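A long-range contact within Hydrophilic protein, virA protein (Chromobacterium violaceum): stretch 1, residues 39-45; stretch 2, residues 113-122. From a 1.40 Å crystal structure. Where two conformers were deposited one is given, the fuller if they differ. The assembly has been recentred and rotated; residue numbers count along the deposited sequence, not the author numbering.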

# COMPACT_ATOMS: atom_id res chain seq x y z
N ASP A 39 1.00 -17.28 -8.19
CA ASP A 39 -0.14 -17.32 -7.28
C ASP A 39 0.35 -17.27 -5.84
O ASP A 39 1.55 -17.19 -5.59
CB ASP A 39 -1.09 -18.50 -7.57
CG ASP A 39 -0.48 -19.86 -7.27
OD1 ASP A 39 0.65 -19.93 -6.75
OD2 ASP A 39 -1.16 -20.86 -7.58
N TYR A 40 -0.58 -17.28 -4.89
CA TYR A 40 -0.22 -17.06 -3.50
C TYR A 40 0.74 -18.15 -3.00
O TYR A 40 1.80 -17.85 -2.42
CB TYR A 40 -1.47 -17.03 -2.63
CG TYR A 40 -1.18 -16.80 -1.16
CD1 TYR A 40 -0.80 -15.56 -0.70
CD2 TYR A 40 -1.27 -17.84 -0.26
CE1 TYR A 40 -0.54 -15.35 0.65
CE2 TYR A 40 -1.01 -17.65 1.09
CZ TYR A 40 -0.65 -16.40 1.53
OH TYR A 40 -0.37 -16.21 2.87
N SER A 41 0.36 -19.41 -3.21
CA SER A 41 1.17 -20.53 -2.74
C SER A 41 2.54 -20.55 -3.41
O SER A 41 3.54 -20.89 -2.79
CB SER A 41 0.43 -21.85 -2.97
OG SER A 41 1.18 -22.93 -2.44
N GLY A 42 2.60 -20.17 -4.68
CA GLY A 42 3.86 -20.08 -5.40
C GLY A 42 4.77 -19.00 -4.85
O GLY A 42 5.99 -19.19 -4.71
N MET A 43 4.20 -17.85 -4.56
CA MET A 43 5.02 -16.81 -3.98
C MET A 43 5.67 -17.26 -2.66
O MET A 43 6.79 -16.84 -2.35
CB MET A 43 4.26 -15.50 -3.81
CG MET A 43 5.16 -14.40 -3.33
SD MET A 43 4.51 -12.76 -3.66
CE MET A 43 5.84 -11.78 -2.97
N ARG A 44 5.02 -18.16 -1.92
CA ARG A 44 5.64 -18.73 -0.72
C ARG A 44 6.94 -19.47 -1.03
O ARG A 44 7.83 -19.59 -0.17
CB ARG A 44 4.66 -19.68 -0.02
CG ARG A 44 3.36 -19.03 0.43
CD ARG A 44 2.55 -20.00 1.31
NE ARG A 44 3.18 -20.18 2.61
CZ ARG A 44 3.73 -21.32 3.03
NH1 ARG A 44 3.69 -22.41 2.27
NH2 ARG A 44 4.29 -21.36 4.23
N GLN A 45 7.05 -19.98 -2.25
CA GLN A 45 8.20 -20.78 -2.65
C GLN A 45 9.34 -19.95 -3.23
O GLN A 45 10.31 -20.50 -3.75
CB GLN A 45 7.78 -21.86 -3.65
CG GLN A 45 6.82 -22.85 -3.06
CD GLN A 45 7.40 -23.52 -1.83
OE1 GLN A 45 8.59 -23.87 -1.81
NE2 GLN A 45 6.57 -23.73 -0.81
N LYS A 113 7.24 -1.57 -3.81
CA LYS A 113 7.53 -2.54 -2.76
C LYS A 113 6.29 -2.84 -1.95
O LYS A 113 5.60 -1.91 -1.52
CB LYS A 113 8.63 -1.99 -1.85
CG LYS A 113 9.19 -3.01 -0.86
CD LYS A 113 10.30 -2.41 0.01
CE LYS A 113 9.73 -1.79 1.27
NZ LYS A 113 10.69 -1.86 2.41
N TRP A 114 6.02 -4.13 -1.71
CA TRP A 114 4.88 -4.55 -0.90
C TRP A 114 5.16 -5.93 -0.31
O TRP A 114 6.13 -6.58 -0.69
CB TRP A 114 3.57 -4.53 -1.75
CG TRP A 114 3.62 -5.29 -3.06
CD1 TRP A 114 3.91 -4.79 -4.28
CD2 TRP A 114 3.33 -6.69 -3.25
NE1 TRP A 114 3.84 -5.79 -5.24
CE2 TRP A 114 3.49 -6.96 -4.62
CE3 TRP A 114 2.97 -7.73 -2.39
CZ2 TRP A 114 3.30 -8.24 -5.16
CZ3 TRP A 114 2.78 -9.00 -2.93
CH2 TRP A 114 2.95 -9.24 -4.29
N LYS A 115 4.35 -6.35 0.67
CA LYS A 115 4.44 -7.71 1.28
C LYS A 115 3.02 -8.13 1.61
O LYS A 115 2.15 -7.32 1.48
CB LYS A 115 5.37 -7.72 2.49
CG LYS A 115 4.88 -6.96 3.69
CD LYS A 115 6.03 -6.90 4.69
CE LYS A 115 5.58 -6.38 6.03
NZ LYS A 115 6.79 -6.29 6.92
N VAL A 116 2.89 -9.46 1.69
CA VAL A 116 1.68 -10.16 2.07
C VAL A 116 2.00 -11.16 3.18
O VAL A 116 3.06 -11.79 3.17
CB VAL A 116 1.01 -10.86 0.84
CG1 VAL A 116 1.90 -11.96 0.27
CG2 VAL A 116 -0.35 -11.40 1.21
N THR A 117 1.10 -11.31 4.13
CA THR A 117 1.41 -12.16 5.26
C THR A 117 1.36 -13.60 4.76
O THR A 117 0.52 -13.96 3.91
CB THR A 117 0.23 -12.00 6.24
OG1 THR A 117 0.14 -10.63 6.65
CG2 THR A 117 0.38 -12.91 7.48
N ASP A 118 2.26 -14.42 5.29
CA ASP A 118 2.22 -15.86 5.08
C ASP A 118 1.26 -16.47 6.09
O ASP A 118 1.57 -16.58 7.29
CB ASP A 118 3.62 -16.45 5.26
CG ASP A 118 3.66 -17.95 4.99
OD1 ASP A 118 2.58 -18.58 4.94
OD2 ASP A 118 4.77 -18.48 4.82
N MET A 119 0.10 -16.89 5.61
CA MET A 119 -0.97 -17.32 6.50
C MET A 119 -0.70 -18.67 7.16
O MET A 119 -1.38 -19.05 8.11
CB MET A 119 -2.30 -17.35 5.74
CG MET A 119 -2.74 -15.97 5.22
SD MET A 119 -2.79 -14.64 6.46
CE MET A 119 -4.18 -15.14 7.45
N GLU A 120 0.29 -19.40 6.65
CA GLU A 120 0.70 -20.65 7.28
C GLU A 120 1.62 -20.44 8.49
O GLU A 120 1.76 -21.34 9.33
CB GLU A 120 1.38 -21.56 6.25
CG GLU A 120 0.49 -21.90 5.08
CD GLU A 120 -0.76 -22.64 5.50
OE1 GLU A 120 -1.83 -22.36 4.93
OE2 GLU A 120 -0.67 -23.51 6.40
N ARG A 121 2.24 -19.28 8.58
CA ARG A 121 3.20 -19.02 9.65
C ARG A 121 2.70 -18.01 10.67
O ARG A 121 3.09 -18.05 11.84
CB ARG A 121 4.52 -18.50 9.06
CG ARG A 121 5.21 -19.45 8.09
CD ARG A 121 5.76 -20.68 8.79
NE ARG A 121 4.87 -21.84 8.67
CZ ARG A 121 5.06 -22.85 7.83
NH1 ARG A 121 4.20 -23.86 7.80
NH2 ARG A 121 6.11 -22.85 7.01
N VAL A 122 1.87 -17.07 10.24
CA VAL A 122 1.43 -16.00 11.12
C VAL A 122 0.61 -16.51 12.32
O VAL A 122 -0.07 -17.55 12.26
CB VAL A 122 0.61 -14.96 10.31
CG1 VAL A 122 -0.77 -15.52 9.97
CG2 VAL A 122 0.50 -13.64 11.07

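The contact joins a short helix, residues 40-44, to strand 113-117, from Trp 114 onward, and the turn after it. The two axes run at 104° and come no closer than 10.8 Å, and even the nearest CA pair, Arg 44 CA and Asp 118 CA, is 7.3 Å apart. No backbone-to-backbone hydrogen bond crosses the gap; side chains span it, and together the stretches bury 383 Å².

Tyr 40 makes the most extensive contact. Its CA-to-CB bond points sideways, but chi1 at -180° (t) extends the side chain and carries the ring to the turn, with chi2 at 74° setting the ring plane. There the hydroxyl both gives and accepts: Tyr 40 OH donates to Thr 117 O at 2.6 Å, and Met 119 N donates to Tyr 40 OH at 2.9 Å with an N-H...acceptor angle of 156°. Both partners lie near the ring plane, where the in-plane lone pair and the O-H bond of a phenol lie. A tyrosine suits this buried site because its apolar ring can pack while its one polar atom is satisfied by the backbone. The packing is with Val 116, whose CG2 lies 4.0 Å from Tyr 40 CE1 at the ring edge, and with Met 119, whose CG lies 4.3 Å from Tyr 40 CZ.

Arg 44 provides the charged link. Its CB also starts sideways; chi1 at -60° (m) sets its direction, chi2 at -171° (t) extends it, chi3 at 71° (p) bends it, and chi4 at -113° turns NE and NH2 to one carboxylate. The salt bridge to Asp 118 is bidentate, with Arg 44 NE to Asp 118 OD1 at 2.9 Å (147°) and Arg 44 NH2 to Asp 118 OD2 at 3.0 Å (143°). Asp 118, with chi1 at -177° (t), also accepts from its own turn, Glu 120 N to Asp 118 OD1 being 3.0 Å, so the same oxygen serves both the turn and the bridge. Glu 120 CB lies over one face of the Arg 44 guanidinium, 3.5 Å from Arg 44 NH2. Less favourable is the approach of two like charges, Arg 44 NH2 and Arg 121 NH2, at 3.6 Å.

The CA-to-CB bond of Met 43 points toward the other stretch, and chi angles of -175°, 159° and -180° (all t) leave the side chain nearly fully extended. This reach brings Met 43 SD to 3.9 Å from Trp 114 CH2. The approach to the six-membered ring is oblique, 62° off its normal, and adds apolar contact between two buried side chains.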